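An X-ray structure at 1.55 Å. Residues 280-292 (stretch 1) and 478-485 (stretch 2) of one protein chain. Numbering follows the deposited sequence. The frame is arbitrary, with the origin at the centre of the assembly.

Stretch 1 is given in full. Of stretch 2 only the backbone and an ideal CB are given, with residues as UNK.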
# COMPACT_ATOMS: atom_id res chain seq x y z
N ASP A 280 -21.14 -8.41 -13.87
CA ASP A 280 -22.43 -7.76 -13.63
C ASP A 280 -22.41 -7.03 -12.29
O ASP A 280 -22.19 -7.65 -11.25
CB ASP A 280 -23.55 -8.80 -13.64
CG ASP A 280 -24.97 -8.20 -13.58
OD1 ASP A 280 -25.13 -6.97 -13.45
OD2 ASP A 280 -25.94 -8.98 -13.66
N LYS A 281 -22.65 -5.73 -12.33
CA LYS A 281 -22.76 -4.92 -11.12
C LYS A 281 -23.75 -5.51 -10.11
O LYS A 281 -23.49 -5.50 -8.91
CB LYS A 281 -23.22 -3.51 -11.47
CG LYS A 281 -23.48 -2.61 -10.27
CD LYS A 281 -23.89 -1.21 -10.69
CE LYS A 281 -25.39 -1.08 -10.82
NZ LYS A 281 -25.80 0.29 -11.22
N LYS A 282 -24.89 -6.00 -10.59
CA LYS A 282 -25.92 -6.52 -9.68
C LYS A 282 -25.44 -7.76 -8.92
O LYS A 282 -25.77 -7.93 -7.74
CB LYS A 282 -27.23 -6.79 -10.42
CG LYS A 282 -28.41 -6.74 -9.47
CD LYS A 282 -29.73 -6.57 -10.19
CE LYS A 282 -30.35 -7.90 -10.41
NZ LYS A 282 -30.48 -8.55 -9.10
N VAL A 283 -24.64 -8.59 -9.58
CA VAL A 283 -24.03 -9.75 -8.93
C VAL A 283 -23.05 -9.29 -7.83
O VAL A 283 -23.12 -9.80 -6.71
CB VAL A 283 -23.34 -10.69 -9.96
CG1 VAL A 283 -22.41 -11.73 -9.28
CG2 VAL A 283 -24.41 -11.39 -10.80
N ARG A 284 -22.17 -8.35 -8.15
CA ARG A 284 -21.25 -7.81 -7.14
C ARG A 284 -21.98 -7.21 -5.94
O ARG A 284 -21.61 -7.45 -4.80
CB ARG A 284 -20.28 -6.79 -7.73
CG ARG A 284 -19.36 -7.38 -8.77
CD ARG A 284 -18.23 -6.45 -9.10
NE ARG A 284 -18.69 -5.12 -9.51
CZ ARG A 284 -18.98 -4.77 -10.76
NH1 ARG A 284 -18.88 -5.64 -11.76
NH2 ARG A 284 -19.41 -3.54 -11.02
N GLN A 285 -23.06 -6.48 -6.21
CA GLN A 285 -23.90 -5.94 -5.13
C GLN A 285 -24.52 -7.06 -4.29
O GLN A 285 -24.64 -6.94 -3.07
CB GLN A 285 -25.00 -5.06 -5.70
CG GLN A 285 -24.53 -3.75 -6.33
CD GLN A 285 -25.66 -2.97 -6.95
OE1 GLN A 285 -25.53 -1.77 -7.17
NE2 GLN A 285 -26.78 -3.64 -7.26
N ALA A 286 -24.93 -8.13 -4.95
CA ALA A 286 -25.50 -9.30 -4.28
C ALA A 286 -24.48 -9.98 -3.37
O ALA A 286 -24.82 -10.43 -2.26
CB ALA A 286 -26.02 -10.28 -5.30
N LEU A 287 -23.24 -10.09 -3.82
CA LEU A 287 -22.19 -10.73 -3.03
C LEU A 287 -21.93 -9.95 -1.75
O LEU A 287 -21.82 -10.52 -0.67
CB LEU A 287 -20.90 -10.85 -3.84
CG LEU A 287 -20.92 -11.79 -5.05
CD1 LEU A 287 -19.77 -11.52 -6.00
CD2 LEU A 287 -20.87 -13.22 -4.60
N THR A 288 -21.89 -8.63 -1.86
CA THR A 288 -21.75 -7.82 -0.67
C THR A 288 -22.94 -8.03 0.27
O THR A 288 -22.78 -8.19 1.49
CB THR A 288 -21.62 -6.34 -1.04
OG1 THR A 288 -20.42 -6.16 -1.81
CG2 THR A 288 -21.59 -5.45 0.21
N THR A 289 -24.14 -8.04 -0.31
CA THR A 289 -25.36 -8.17 0.48
C THR A 289 -25.43 -9.52 1.19
O THR A 289 -26.08 -9.65 2.23
CB THR A 289 -26.60 -7.99 -0.43
OG1 THR A 289 -26.50 -6.73 -1.09
CG2 THR A 289 -27.91 -8.02 0.34
N ALA A 290 -24.76 -10.52 0.62
CA ALA A 290 -24.75 -11.87 1.20
C ALA A 290 -23.78 -12.02 2.36
O ALA A 290 -23.79 -13.05 3.04
CB ALA A 290 -24.39 -12.88 0.13
N LEU A 291 -22.91 -11.03 2.56
CA LEU A 291 -21.86 -11.12 3.56
C LEU A 291 -22.18 -10.30 4.81
O LEU A 291 -22.44 -9.09 4.74
CB LEU A 291 -20.52 -10.72 2.98
CG LEU A 291 -20.01 -11.59 1.82
CD1 LEU A 291 -18.83 -10.95 1.11
CD2 LEU A 291 -19.70 -13.02 2.31
N ASP A 292 -22.13 -10.98 5.94
CA ASP A 292 -22.42 -10.38 7.23
C ASP A 292 -21.14 -9.73 7.72
O ASP A 292 -20.41 -10.29 8.55
CB ASP A 292 -22.92 -11.44 8.21
CG ASP A 292 -23.45 -10.84 9.51
OD1 ASP A 292 -24.12 -11.59 10.26
OD2 ASP A 292 -23.19 -9.63 9.77
N UNK A 478 -19.16 3.20 -4.69
CA UNK A 478 -20.03 2.46 -3.78
C UNK A 478 -21.15 1.74 -4.53
O UNK A 478 -21.37 0.55 -4.32
CB UNK A 478 -20.63 3.41 -2.74
N UNK A 479 -21.85 2.43 -5.42
CA UNK A 479 -22.92 1.79 -6.19
C UNK A 479 -22.40 0.59 -6.99
O UNK A 479 -23.05 -0.44 -7.07
CB UNK A 479 -23.57 2.80 -7.13
N UNK A 480 -21.23 0.75 -7.60
CA UNK A 480 -20.71 -0.27 -8.51
C UNK A 480 -20.07 -1.48 -7.82
O UNK A 480 -19.96 -2.55 -8.42
CB UNK A 480 -19.68 0.37 -9.44
N UNK A 481 -19.68 -1.34 -6.56
CA UNK A 481 -19.08 -2.42 -5.80
C UNK A 481 -17.99 -3.15 -6.59
O UNK A 481 -18.03 -4.37 -6.72
CB UNK A 481 -20.16 -3.41 -5.37
N UNK A 482 -16.97 -2.41 -7.07
CA UNK A 482 -15.86 -3.12 -7.71
C UNK A 482 -15.13 -4.01 -6.69
O UNK A 482 -14.53 -5.03 -7.05
CB UNK A 482 -14.88 -2.12 -8.34
N UNK A 483 -15.20 -3.58 -5.43
CA UNK A 483 -14.79 -4.36 -4.27
C UNK A 483 -15.98 -4.52 -3.34
O UNK A 483 -16.90 -3.69 -3.36
CB UNK A 483 -13.62 -3.70 -3.55
N UNK A 484 -15.93 -5.56 -2.50
CA UNK A 484 -16.64 -5.57 -1.24
C UNK A 484 -15.70 -4.97 -0.21
O UNK A 484 -14.65 -5.55 0.12
CB UNK A 484 -17.09 -6.98 -0.85
N UNK A 485 -16.06 -3.82 0.31
CA UNK A 485 -15.24 -3.18 1.31
C UNK A 485 -15.48 -3.89 2.62
O UNK A 485 -16.63 -4.14 2.97
CB UNK A 485 -15.54 -1.68 1.42

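At 478 the ideal CB has nothing of stretch 1 within 5.5 Å, so any helix-compatible residue would serve; it is Ala-478.

At 479 the CA-to-CB bond runs sideways to stretch 1, with the ideal CB 5.3 Å from Lys-281 NZ. A cationic amine within reach of a flexible chain favours an acid. The residue is Glu-479, whose OE2 forms a salt bridge with Lys-281 NZ at 3.0 Å.

Position 480 also points sideways. Its ideal CB is 4.2 Å from Arg-284 NH2 and 4.7 Å from Lys-281 CD, so two basic side chains border it and a short acid or amide would suit. The backbone is already engaged: Arg-284 NH2 donates to the carbonyl O of residue 480 at 2.8 Å, and Arg-284 NE to the same O at 3.1 Å. The deposited Asp-480 places OD1 4.4 Å from Lys-281 NZ, beyond a salt bridge, but one water joins them, donating to Asp-480 OD1 (2.5 Å) and accepting from Lys-281 NZ (3.0 Å).

Position 481 leaves the helix with phi/psi of 47/56, a conformation easiest for glycine, asparagine or aspartate but open to others. Its CB points toward stretch 1, 4.1 Å from Arg-284 CB and 4.5 Å from Thr-288 OG1, so a polar chain able to meet that hydroxyl is plausible. Gln-481 does so: OE1 accepts from Thr-288 OG1 at 2.6 Å, while NE2 turns back to donate to the O of residue 478 at 2.8 Å. Its own carbonyl O accepts from Arg-284 NE at 3.0 Å, near the guanidinium plane.

At 482 the CB points away, and phi of -65° permits proline among many residues. Pro-482 brings its CA within 3.9 Å of Arg-284 NE.

Position 483 begins a strand and points away, leaving the choice open; it is Tyr-483.

Position 484 faces stretch 1, its ideal CB only 3.6 Å from Thr-288 OG1 and 4.8 Å from Leu-291 CD1. A small side chain fits best, whether serine, threonine, alanine or valine, with a hydroxyl favoured by the polar neighbour. Thr-484 OG1 donates to Thr-288 OG1 at 2.7 Å, extending the chain of hydrogen bonds to Gln-481, and its CG2 packs 4.1 Å from Leu-291 CD1.

Position 485 points away again; the residue is Phe-485, whose side chain makes no contact with stretch 1.

Stretch 2 (478-485) AEDQPYTF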
# COMPACT_ATOMS: atom_id res chain seq x y z
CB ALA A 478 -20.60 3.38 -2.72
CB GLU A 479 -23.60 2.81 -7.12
CG GLU A 479 -24.54 2.20 -8.19
CD GLU A 479 -25.81 1.54 -7.64
OE1 GLU A 479 -26.07 1.65 -6.41
OE2 GLU A 479 -26.57 0.93 -8.44
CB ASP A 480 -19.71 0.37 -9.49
CG ASP A 480 -20.37 1.35 -10.44
OD1 ASP A 480 -21.62 1.34 -10.56
OD2 ASP A 480 -19.64 2.13 -11.09
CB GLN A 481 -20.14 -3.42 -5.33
CG GLN A 481 -21.12 -2.85 -4.30
CD GLN A 481 -20.48 -2.60 -2.95
OE1 GLN A 481 -20.19 -3.56 -2.22
NE2 GLN A 481 -20.29 -1.33 -2.59
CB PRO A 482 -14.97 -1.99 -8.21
CG PRO A 482 -15.29 -0.82 -7.30
CD PRO A 482 -16.74 -0.95 -7.02
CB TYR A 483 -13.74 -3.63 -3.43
CG TYR A 483 -12.42 -3.19 -4.04
CD1 TYR A 483 -11.92 -3.72 -5.21
CD2 TYR A 483 -11.65 -2.21 -3.40
CE1 TYR A 483 -10.68 -3.33 -5.72
CE2 TYR A 483 -10.40 -1.81 -3.91
CZ TYR A 483 -9.92 -2.36 -5.04
OH TYR A 483 -8.70 -1.93 -5.51
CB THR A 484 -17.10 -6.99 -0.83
OG1 THR A 484 -18.05 -7.45 -1.79
CG2 THR A 484 -17.73 -7.00 0.48
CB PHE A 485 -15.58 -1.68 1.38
CG PHE A 485 -15.26 -0.95 0.11
CD1 PHE A 485 -16.26 -0.75 -0.86
CD2 PHE A 485 -13.98 -0.54 -0.17
CE1 PHE A 485 -15.96 -0.13 -2.07
CE2 PHE A 485 -13.68 0.08 -1.36
CZ PHE A 485 -14.67 0.29 -2.31
O HOH W 1 -23.35 1.71 -12.33
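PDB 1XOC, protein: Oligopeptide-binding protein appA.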